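Local coordinates for probable translation initiation factor eIF-2B subunit epsilon (Schizosaccharomyces pombe, PDB 5B04), which serves as a component of the eIF2B complex, which catalyses the exchange of GDP for GTP on the gamma subunit of initiation factor eIF2, at residues 105-114 against 230-241; 339-350 against 356-367. All blocks are in the same frame, centred on the assembly; numbering follows the deposited sequence.

Contact 1. Residues 105-114 against 230-241; sequences SVGDALRELD and VPALFTENFDYQ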
loop_
_atom_site.group_PDB
_atom_site.type_symbol
_atom_site.label_atom_id
_atom_site.label_comp_id
_atom_site.label_asym_id
_atom_site.label_seq_id
_atom_site.Cartn_x
_atom_site.Cartn_y
_atom_site.Cartn_z
ATOM N N SER I 105 -10.990 71.617 3.272
ATOM C CA SER I 105 -11.262 70.967 1.997
ATOM C C SER I 105 -10.007 70.365 1.377
ATOM O O SER I 105 -8.898 70.850 1.602
ATOM C CB SER I 105 -11.891 71.964 1.022
ATOM O OG SER I 105 -11.767 71.516 -0.316
ATOM N N VAL I 106 -10.186 69.303 0.598
ATOM C CA VAL I 106 -9.086 68.741 -0.174
ATOM C C VAL I 106 -8.793 69.663 -1.353
ATOM O O VAL I 106 -9.608 69.824 -2.258
ATOM C CB VAL I 106 -9.391 67.307 -0.664
ATOM C CG1 VAL I 106 -10.820 67.196 -1.186
ATOM C CG2 VAL I 106 -8.378 66.874 -1.716
ATOM N N GLY I 107 -7.622 70.281 -1.328
ATOM C CA GLY I 107 -7.313 71.334 -2.273
ATOM C C GLY I 107 -6.933 72.569 -1.492
ATOM O O GLY I 107 -5.897 73.179 -1.748
ATOM N N ASP I 108 -7.778 72.937 -0.532
ATOM C CA ASP I 108 -7.420 73.956 0.445
ATOM C C ASP I 108 -6.168 73.495 1.177
ATOM O O ASP I 108 -5.272 74.286 1.467
ATOM C CB ASP I 108 -8.560 74.208 1.435
ATOM C CG ASP I 108 -9.672 75.053 0.847
ATOM O OD1 ASP I 108 -9.471 75.636 -0.238
ATOM O OD2 ASP I 108 -10.748 75.140 1.477
ATOM N N ALA I 109 -6.120 72.198 1.465
ATOM C CA ALA I 109 -4.942 71.584 2.057
ATOM C C ALA I 109 -3.824 71.494 1.026
ATOM O O ALA I 109 -2.656 71.701 1.348
ATOM C CB ALA I 109 -5.278 70.208 2.607
ATOM N N LEU I 110 -4.191 71.187 -0.215
ATOM C CA LEU I 110 -3.220 71.085 -1.300
ATOM C C LEU I 110 -2.599 72.442 -1.616
ATOM O O LEU I 110 -1.411 72.530 -1.926
ATOM C CB LEU I 110 -3.872 70.499 -2.555
ATOM C CG LEU I 110 -4.289 69.028 -2.478
ATOM C CD1 LEU I 110 -5.078 68.626 -3.712
ATOM C CD2 LEU I 110 -3.069 68.135 -2.309
ATOM N N ARG I 111 -3.405 73.497 -1.538
ATOM C CA ARG I 111 -2.899 74.854 -1.719
ATOM C C ARG I 111 -1.987 75.224 -0.558
ATOM O O ARG I 111 -0.975 75.902 -0.740
ATOM C CB ARG I 111 -4.046 75.859 -1.835
ATOM C CG ARG I 111 -4.843 75.744 -3.124
ATOM C CD ARG I 111 -6.070 76.639 -3.102
ATOM N NE ARG I 111 -7.028 76.262 -4.137
ATOM C CZ ARG I 111 -8.105 75.513 -3.919
ATOM N NH1 ARG I 111 -8.367 75.065 -2.699
ATOM N NH2 ARG I 111 -8.923 75.217 -4.918
ATOM N N GLU I 112 -2.354 74.770 0.635
ATOM C CA GLU I 112 -1.539 74.985 1.822
ATOM C C GLU I 112 -0.232 74.208 1.706
ATOM O O GLU I 112 0.799 74.626 2.230
ATOM C CB GLU I 112 -2.300 74.571 3.083
ATOM C CG GLU I 112 -2.299 75.622 4.183
ATOM C CD GLU I 112 -3.283 75.307 5.292
ATOM O OE1 GLU I 112 -4.254 74.563 5.034
ATOM O OE2 GLU I 112 -3.089 75.802 6.422
ATOM N N LEU I 113 -0.284 73.076 1.011
ATOM C CA LEU I 113 0.911 72.283 0.746
ATOM C C LEU I 113 1.815 72.984 -0.258
ATOM O O LEU I 113 3.036 72.828 -0.224
ATOM C CB LEU I 113 0.535 70.894 0.227
ATOM C CG LEU I 113 -0.036 69.904 1.240
ATOM C CD1 LEU I 113 -0.310 68.574 0.567
ATOM C CD2 LEU I 113 0.912 69.733 2.418
ATOM N N ASP I 114 1.209 73.755 -1.156
ATOM C CA ASP I 114 1.966 74.491 -2.160
ATOM C C ASP I 114 2.573 75.751 -1.554
ATOM O O ASP I 114 3.723 76.091 -1.830
ATOM C CB ASP I 114 1.078 74.851 -3.352
ATOM C CG ASP I 114 1.873 75.381 -4.531
ATOM O OD1 ASP I 114 3.091 75.116 -4.594
ATOM O OD2 ASP I 114 1.280 76.060 -5.395
ATOM N N VAL I 230 0.170 68.719 -8.794
ATOM C CA VAL I 230 -1.146 68.836 -8.159
ATOM C C VAL I 230 -1.298 70.001 -7.163
ATOM O O VAL I 230 -2.254 70.769 -7.275
ATOM C CB VAL I 230 -1.530 67.518 -7.448
ATOM C CG1 VAL I 230 -2.865 67.665 -6.732
ATOM C CG2 VAL I 230 -1.580 66.382 -8.451
ATOM N N PRO I 231 -0.372 70.145 -6.191
ATOM C CA PRO I 231 -0.562 71.290 -5.290
ATOM C C PRO I 231 -0.440 72.625 -6.021
ATOM O O PRO I 231 -1.131 73.584 -5.676
ATOM C CB PRO I 231 0.564 71.125 -4.264
ATOM C CG PRO I 231 0.943 69.686 -4.340
ATOM C CD PRO I 231 0.783 69.327 -5.781
ATOM N N ALA I 232 0.430 72.673 -7.024
ATOM C CA ALA I 232 0.576 73.861 -7.852
ATOM C C ALA I 232 -0.649 74.038 -8.742
ATOM O O ALA I 232 -1.095 75.158 -8.991
ATOM C CB ALA I 232 1.839 73.773 -8.693
ATOM N N LEU I 233 -1.190 72.920 -9.216
ATOM C CA LEU I 233 -2.364 72.934 -10.081
ATOM C C LEU I 233 -3.616 73.370 -9.325
ATOM O O LEU I 233 -4.563 73.881 -9.922
ATOM C CB LEU I 233 -2.583 71.553 -10.705
ATOM C CG LEU I 233 -2.082 71.335 -12.136
ATOM C CD1 LEU I 233 -0.708 71.951 -12.343
ATOM C CD2 LEU I 233 -2.051 69.850 -12.460
ATOM N N PHE I 234 -3.615 73.168 -8.012
ATOM C CA PHE I 234 -4.763 73.534 -7.190
ATOM C C PHE I 234 -4.699 74.991 -6.743
ATOM O O PHE I 234 -5.710 75.567 -6.339
ATOM C CB PHE I 234 -4.873 72.609 -5.979
ATOM C CG PHE I 234 -5.798 71.447 -6.192
ATOM C CD1 PHE I 234 -5.364 70.306 -6.848
ATOM C CD2 PHE I 234 -7.109 71.498 -5.747
ATOM C CE1 PHE I 234 -6.217 69.238 -7.049
ATOM C CE2 PHE I 234 -7.966 70.433 -5.944
ATOM C CZ PHE I 234 -7.520 69.302 -6.597
ATOM N N THR I 235 -3.513 75.585 -6.811
ATOM C CA THR I 235 -3.379 77.018 -6.584
ATOM C C THR I 235 -3.721 77.756 -7.871
ATOM O O THR I 235 -4.272 78.856 -7.842
ATOM C CB THR I 235 -1.964 77.407 -6.119
ATOM O OG1 THR I 235 -0.991 76.826 -6.996
ATOM C CG2 THR I 235 -1.719 76.920 -4.700
ATOM N N GLU I 236 -3.392 77.136 -8.999
ATOM C CA GLU I 236 -3.743 77.677 -10.305
ATOM C C GLU I 236 -5.254 77.621 -10.498
ATOM O O GLU I 236 -5.866 78.574 -10.979
ATOM C CB GLU I 236 -3.028 76.910 -11.419
ATOM C CG GLU I 236 -3.298 77.441 -12.819
ATOM C CD GLU I 236 -2.406 76.803 -13.867
ATOM O OE1 GLU I 236 -2.894 76.537 -14.985
ATOM O OE2 GLU I 236 -1.215 76.570 -13.573
ATOM N N ASN I 237 -5.849 76.497 -10.114
ATOM C CA ASN I 237 -7.298 76.349 -10.135
ATOM C C ASN I 237 -7.861 76.426 -8.722
ATOM O O ASN I 237 -8.043 75.410 -8.052
ATOM C CB ASN I 237 -7.699 75.035 -10.800
ATOM C CG ASN I 237 -7.167 74.915 -12.212
ATOM O OD1 ASN I 237 -5.983 74.659 -12.420
ATOM N ND2 ASN I 237 -8.042 75.103 -13.193
ATOM N N PHE I 238 -8.134 77.649 -8.281
ATOM C CA PHE I 238 -8.554 77.916 -6.912
ATOM C C PHE I 238 -10.042 77.658 -6.693
ATOM O O PHE I 238 -10.538 77.761 -5.570
ATOM C CB PHE I 238 -8.215 79.361 -6.542
ATOM C CG PHE I 238 -8.518 80.350 -7.632
ATOM C CD1 PHE I 238 -9.783 80.895 -7.758
ATOM C CD2 PHE I 238 -7.538 80.729 -8.536
ATOM C CE1 PHE I 238 -10.067 81.804 -8.761
ATOM C CE2 PHE I 238 -7.816 81.636 -9.542
ATOM C CZ PHE I 238 -9.083 82.173 -9.653
ATOM N N ASP I 239 -10.751 77.324 -7.766
ATOM C CA ASP I 239 -12.180 77.050 -7.677
ATOM C C ASP I 239 -12.439 75.585 -7.341
ATOM O O ASP I 239 -13.572 75.195 -7.058
ATOM C CB ASP I 239 -12.880 77.418 -8.986
ATOM C CG ASP I 239 -12.389 76.596 -10.159
ATOM O OD1 ASP I 239 -11.190 76.244 -10.177
ATOM O OD2 ASP I 239 -13.200 76.299 -11.063
ATOM N N TYR I 240 -11.382 74.780 -7.370
ATOM C CA TYR I 240 -11.501 73.347 -7.122
ATOM C C TYR I 240 -11.516 73.026 -5.631
ATOM O O TYR I 240 -10.620 73.429 -4.889
ATOM C CB TYR I 240 -10.361 72.589 -7.806
ATOM C CG TYR I 240 -10.463 72.548 -9.315
ATOM C CD1 TYR I 240 -11.608 72.990 -9.967
ATOM C CD2 TYR I 240 -9.418 72.058 -10.087
ATOM C CE1 TYR I 240 -11.704 72.953 -11.344
ATOM C CE2 TYR I 240 -9.507 72.016 -11.464
ATOM C CZ TYR I 240 -10.651 72.463 -12.088
ATOM O OH TYR I 240 -10.744 72.423 -13.460
ATOM N N GLN I 241 -12.538 72.292 -5.199
ATOM C CA GLN I 241 -12.680 71.927 -3.793
ATOM C C GLN I 241 -12.791 70.416 -3.603
ATOM O O GLN I 241 -12.258 69.867 -2.642
ATOM C CB GLN I 241 -13.897 72.622 -3.180
ATOM C CG GLN I 241 -13.811 74.140 -3.176
ATOM C CD GLN I 241 -12.595 74.657 -2.428
ATOM O OE1 GLN I 241 -12.136 74.045 -1.463
ATOM N NE2 GLN I 241 -12.067 75.791 -2.874
#

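Contact 2. Residues 339-350 against 356-367; sequences VGDASVVANTII and IGSNCSIDSAFL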
loop_
_atom_site.group_PDB
_atom_site.type_symbol
_atom_site.label_atom_id
_atom_site.label_comp_id
_atom_site.label_asym_id
_atom_site.label_seq_id
_atom_site.Cartn_x
_atom_site.Cartn_y
_atom_site.Cartn_z
ATOM N N VAL I 339 -19.377 38.678 30.848
ATOM C CA VAL I 339 -20.716 38.473 30.310
ATOM C C VAL I 339 -21.517 37.575 31.249
ATOM O O VAL I 339 -21.022 36.546 31.709
ATOM C CB VAL I 339 -20.683 37.858 28.900
ATOM C CG1 VAL I 339 -22.064 37.924 28.268
ATOM C CG2 VAL I 339 -19.671 38.585 28.029
ATOM N N GLY I 340 -22.754 37.975 31.529
ATOM C CA GLY I 340 -23.569 37.314 32.534
ATOM C C GLY I 340 -24.229 36.018 32.105
ATOM O O GLY I 340 -24.066 35.560 30.973
ATOM N N ASP I 341 -24.984 35.428 33.029
ATOM C CA ASP I 341 -25.668 34.161 32.793
ATOM C C ASP I 341 -26.776 34.293 31.753
ATOM O O ASP I 341 -27.474 35.305 31.707
ATOM C CB ASP I 341 -26.253 33.624 34.102
ATOM C CG ASP I 341 -25.199 33.413 35.171
ATOM O OD1 ASP I 341 -24.075 32.992 34.828
ATOM O OD2 ASP I 341 -25.496 33.669 36.358
ATOM N N ALA I 342 -26.922 33.263 30.923
ATOM C CA ALA I 342 -27.985 33.185 29.920
ATOM C C ALA I 342 -27.999 34.382 28.969
ATOM O O ALA I 342 -29.048 34.744 28.434
ATOM C CB ALA I 342 -29.341 33.043 30.604
ATOM N N SER I 343 -26.836 34.987 28.758
ATOM C CA SER I 343 -26.726 36.132 27.862
ATOM C C SER I 343 -26.299 35.695 26.465
ATOM O O SER I 343 -25.435 34.833 26.312
ATOM C CB SER I 343 -25.739 37.158 28.421
ATOM O OG SER I 343 -26.172 37.647 29.679
ATOM N N VAL I 344 -26.912 36.297 25.450
ATOM C CA VAL I 344 -26.623 35.941 24.066
ATOM C C VAL I 344 -26.029 37.115 23.294
ATOM O O VAL I 344 -26.701 38.118 23.055
ATOM C CB VAL I 344 -27.888 35.457 23.334
ATOM C CG1 VAL I 344 -27.540 35.006 21.924
ATOM C CG2 VAL I 344 -28.553 34.334 24.112
ATOM N N VAL I 345 -24.767 36.979 22.901
ATOM C CA VAL I 345 -24.084 38.019 22.142
ATOM C C VAL I 345 -23.779 37.531 20.729
ATOM O O VAL I 345 -23.045 36.562 20.547
ATOM C CB VAL I 345 -22.779 38.451 22.829
ATOM C CG1 VAL I 345 -22.205 39.675 22.148
ATOM C CG2 VAL I 345 -23.027 38.735 24.302
ATOM N N ALA I 346 -24.341 38.205 19.731
ATOM C CA ALA I 346 -24.208 37.755 18.349
ATOM C C ALA I 346 -23.924 38.902 17.384
ATOM O O ALA I 346 -24.656 39.887 17.352
ATOM C CB ALA I 346 -25.466 37.014 17.921
ATOM N N ASN I 347 -22.858 38.756 16.600
ATOM C CA ASN I 347 -22.499 39.709 15.551
ATOM C C ASN I 347 -22.169 41.103 16.093
ATOM O O ASN I 347 -22.295 42.101 15.385
ATOM C CB ASN I 347 -23.627 39.797 14.509
ATOM C CG ASN I 347 -23.183 40.452 13.212
ATOM O OD1 ASN I 347 -22.007 40.409 12.849
ATOM N ND2 ASN I 347 -24.126 41.065 12.507
ATOM N N THR I 348 -21.729 41.175 17.346
ATOM C CA THR I 348 -21.375 42.464 17.936
ATOM C C THR I 348 -19.885 42.574 18.238
ATOM O O THR I 348 -19.186 41.569 18.364
ATOM C CB THR I 348 -22.146 42.730 19.243
ATOM O OG1 THR I 348 -21.449 42.132 20.342
ATOM C CG2 THR I 348 -23.550 42.171 19.164
ATOM N N ILE I 349 -19.413 43.810 18.358
ATOM C CA ILE I 349 -18.035 44.080 18.743
ATOM C C ILE I 349 -18.006 44.739 20.119
ATOM O O ILE I 349 -18.715 45.715 20.363
ATOM C CB ILE I 349 -17.326 44.981 17.714
ATOM C CG1 ILE I 349 -17.218 44.263 16.368
ATOM C CG2 ILE I 349 -15.947 45.380 18.210
ATOM C CD1 ILE I 349 -16.680 45.130 15.251
ATOM N N ILE I 350 -17.192 44.195 21.019
ATOM C CA ILE I 350 -17.136 44.680 22.393
ATOM C C ILE I 350 -15.725 45.116 22.780
ATOM O O ILE I 350 -14.769 44.356 22.635
ATOM C CB ILE I 350 -17.621 43.605 23.380
ATOM C CG1 ILE I 350 -19.056 43.190 23.047
ATOM C CG2 ILE I 350 -17.529 44.110 24.812
ATOM C CD1 ILE I 350 -19.560 42.025 23.863
ATOM N N ILE I 356 -21.509 42.932 30.990
ATOM C CA ILE I 356 -22.838 42.620 30.478
ATOM C C ILE I 356 -23.572 41.688 31.436
ATOM O O ILE I 356 -23.067 40.622 31.791
ATOM C CB ILE I 356 -22.765 41.981 29.082
ATOM C CG1 ILE I 356 -21.892 42.834 28.159
ATOM C CG2 ILE I 356 -24.161 41.810 28.502
ATOM C CD1 ILE I 356 -21.768 42.288 26.758
ATOM N N GLY I 357 -24.767 42.097 31.847
ATOM C CA GLY I 357 -25.521 41.376 32.855
ATOM C C GLY I 357 -26.203 40.113 32.366
ATOM O O GLY I 357 -26.036 39.702 31.219
ATOM N N SER I 358 -26.984 39.503 33.252
ATOM C CA SER I 358 -27.663 38.247 32.955
ATOM C C SER I 358 -28.850 38.441 32.015
ATOM O O SER I 358 -29.446 39.517 31.967
ATOM C CB SER I 358 -28.131 37.581 34.252
ATOM O OG SER I 358 -28.992 38.437 34.984
ATOM N N ASN I 359 -29.178 37.384 31.274
ATOM C CA ASN I 359 -30.319 37.369 30.358
ATOM C C ASN I 359 -30.338 38.532 29.373
ATOM O O ASN I 359 -31.383 39.139 29.137
ATOM C CB ASN I 359 -31.630 37.349 31.149
ATOM C CG ASN I 359 -31.918 35.995 31.764
ATOM O OD1 ASN I 359 -32.357 35.071 31.081
ATOM N ND2 ASN I 359 -31.670 35.870 33.063
ATOM N N CYS I 360 -29.181 38.835 28.795
ATOM C CA CYS I 360 -29.084 39.901 27.805
ATOM C C CYS I 360 -29.038 39.338 26.391
ATOM O O CYS I 360 -28.502 38.255 26.160
ATOM C CB CYS I 360 -27.848 40.764 28.061
ATOM S SG CYS I 360 -27.949 41.791 29.540
ATOM N N SER I 361 -29.610 40.081 25.450
ATOM C CA SER I 361 -29.554 39.711 24.042
ATOM C C SER I 361 -28.984 40.860 23.221
ATOM O O SER I 361 -29.677 41.837 22.940
ATOM C CB SER I 361 -30.939 39.325 23.524
ATOM O OG SER I 361 -30.895 39.015 22.142
ATOM N N ILE I 362 -27.717 40.739 22.843
ATOM C CA ILE I 362 -27.051 41.778 22.069
ATOM C C ILE I 362 -26.737 41.277 20.665
ATOM O O ILE I 362 -26.004 40.301 20.493
ATOM C CB ILE I 362 -25.758 42.247 22.758
ATOM C CG1 ILE I 362 -26.024 42.525 24.240
ATOM C CG2 ILE I 362 -25.211 43.488 22.074
ATOM C CD1 ILE I 362 -24.831 43.075 24.985
ATOM N N ASP I 363 -27.296 41.946 19.662
ATOM C CA ASP I 363 -27.168 41.495 18.280
ATOM C C ASP I 363 -26.778 42.621 17.323
ATOM O O ASP I 363 -27.485 43.619 17.211
ATOM C CB ASP I 363 -28.479 40.851 17.816
ATOM C CG ASP I 363 -28.430 40.406 16.367
ATOM O OD1 ASP I 363 -27.882 39.318 16.096
ATOM O OD2 ASP I 363 -28.945 41.143 15.501
ATOM N N SER I 364 -25.650 42.443 16.641
ATOM C CA SER I 364 -25.168 43.379 15.622
ATOM C C SER I 364 -24.874 44.777 16.167
ATOM O O SER I 364 -24.951 45.762 15.434
ATOM C CB SER I 364 -26.175 43.479 14.472
ATOM O OG SER I 364 -26.514 42.195 13.976
ATOM N N ALA I 365 -24.519 44.861 17.445
ATOM C CA ALA I 365 -24.254 46.149 18.078
ATOM C C ALA I 365 -22.762 46.464 18.137
ATOM O O ALA I 365 -21.928 45.657 17.727
ATOM C CB ALA I 365 -24.854 46.178 19.475
ATOM N N PHE I 366 -22.434 47.648 18.646
ATOM C CA PHE I 366 -21.045 48.055 18.829
ATOM C C PHE I 366 -20.817 48.580 20.240
ATOM O O PHE I 366 -21.447 49.550 20.661
ATOM C CB PHE I 366 -20.646 49.123 17.809
ATOM C CG PHE I 366 -20.674 48.647 16.385
ATOM C CD1 PHE I 366 -21.835 48.726 15.638
ATOM C CD2 PHE I 366 -19.534 48.131 15.791
ATOM C CE1 PHE I 366 -21.863 48.294 14.328
ATOM C CE2 PHE I 366 -19.555 47.698 14.480
ATOM C CZ PHE I 366 -20.721 47.780 13.746
ATOM N N LEU I 367 -19.913 47.934 20.967
ATOM C CA LEU I 367 -19.571 48.358 22.319
ATOM C C LEU I 367 -18.106 48.756 22.409
ATOM O O LEU I 367 -17.216 47.950 22.136
ATOM C CB LEU I 367 -19.867 47.248 23.328
ATOM C CG LEU I 367 -21.225 47.234 24.031
ATOM C CD1 LEU I 367 -22.376 47.182 23.038
ATOM C CD2 LEU I 367 -21.282 46.054 24.983
#

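Contact 1. Residues 105-114 against 230-241
Leu-110 of helix 108-114 sets its CD1 methyl over the middle of the Phe-234 ring, 3.6 Å from the centroid, a CH-pi contact. Leu-110 CD1 also meets Val-230 CG1 at 3.9 Å. Gly-107, the N-cap of its helix, lets the ring in: its CA lies 3.5 Å from Phe-234 CD2, and a side chain there would run into the ring. Beside this, Leu-110 O rests 3.4 Å from Pro-231 CB. Farther out, Arg-111 runs extended from CG to NE and carries its guanidinium past the end of helix 230-236. Arg-111 NH2 donates to a lone pair of Asn-237 O at 3.3 Å; its approach to Tyr-240 O is modelled too short to be trusted in detail. The bond from Arg-111 NE to Phe-234 O is weak, bent to 121° at the hydrogen. Arg-111 NH1 turns back to its own helix, in a salt bridge of 2.8 Å with Asp-108 OD1. A leucine in place of Arg-111 would probably leave Asp-108 without its charged mate and the turn from Asn-237 to Tyr-240 less firmly held. At the far edge Thr-235 OG1 lies 2.9 Å from Asp-114 OD2. The axes of segments 108-114 and 230-236 cross at -111° beside the sheet of the nucleotidyl-transferase-like domain: Leu-110 and Pro-231 both touch Phe-123 of strand 123-127, Leu-113 touches Ile-21 of strand 19-23, and Phe-247 of helix 243-252 meets the Phe-234 ring.

Contact 2. Residues 339-350 against 356-367
Ser-343 OG is held between two backbone groups of the next coil: it donates to a lone pair of Gly-357 O at 2.6 Å and accepts a weak bond from Cys-360 N. Its chi1 of -61°, with OG anti to the carbonyl carbon, sends the hydroxyl across to the neighbouring turn. Close by, Asn-359 N gives a nearly straight bond to Asp-341 O (2.7 Å). Gly-340 sits where a CB would collide with Gly-357 and Ser-358, so the two turns can lie directly on each other. From here the strands run parallel, 344-346 beside 361-363 with axes 4.8 Å apart, in a ladder that passes from Val-344 N to Cys-360 O, Ile-362 N to Val-344 O, Ala-346 N to Ile-362 O and Ser-364 N to Ala-346 O. Beyond the corner it resumes between Ile-349 and the pair Ala-365 and Leu-367. This is the stacking of successive coils in a left-handed parallel beta-helix, the hexapeptide-repeat fold, with equivalent residues 17 apart. Ala-342, Asn-347, Asn-359 and Ser-364 take left-handed backbone angles at the bends. Inside the coil, Ile-350 and Ile-356 meet tip to tip, CD1 to CD1 at 3.7 Å, while Ile-350 CG1 lies alongside Leu-367 CD2 at 4.1 Å. Thr-348 puts its CG2 methyl 3.6 Å from Ile-362 CG2, closing one corner of this filling. On the outside of the coil, Ile-349 CD1 touches Phe-366 CE2 at 3.9 Å, and helix 277-288 covers both residues, its Tyr-280 meeting the Phe-366 ring. In the next coil, Ile-373 of strand 372-373 continues the interior stack against Ile-362 and Leu-367.

How the contacts relate
Contact 1 and contact 2 belong to different parts of one chain and do not touch: their centres are 48 Å apart and their nearest atoms about 26 Å, on opposite sides of the chain's centre. Contact 1 joins two helices of the nucleotidyl-transferase-like domain; contact 2 stacks two coils of the beta-helix that follows it in sequence. The domains meet on the side of contact 2, where helix 277-288 packs on Ile-349 and Phe-366 and Asn-47 ND2 hydrogen-bonds to Ile-350 O. No other chain of the assembly reaches either contact. The W2 domain near the C-terminus lies beyond the modelled residues, so neither contact can be measured against it.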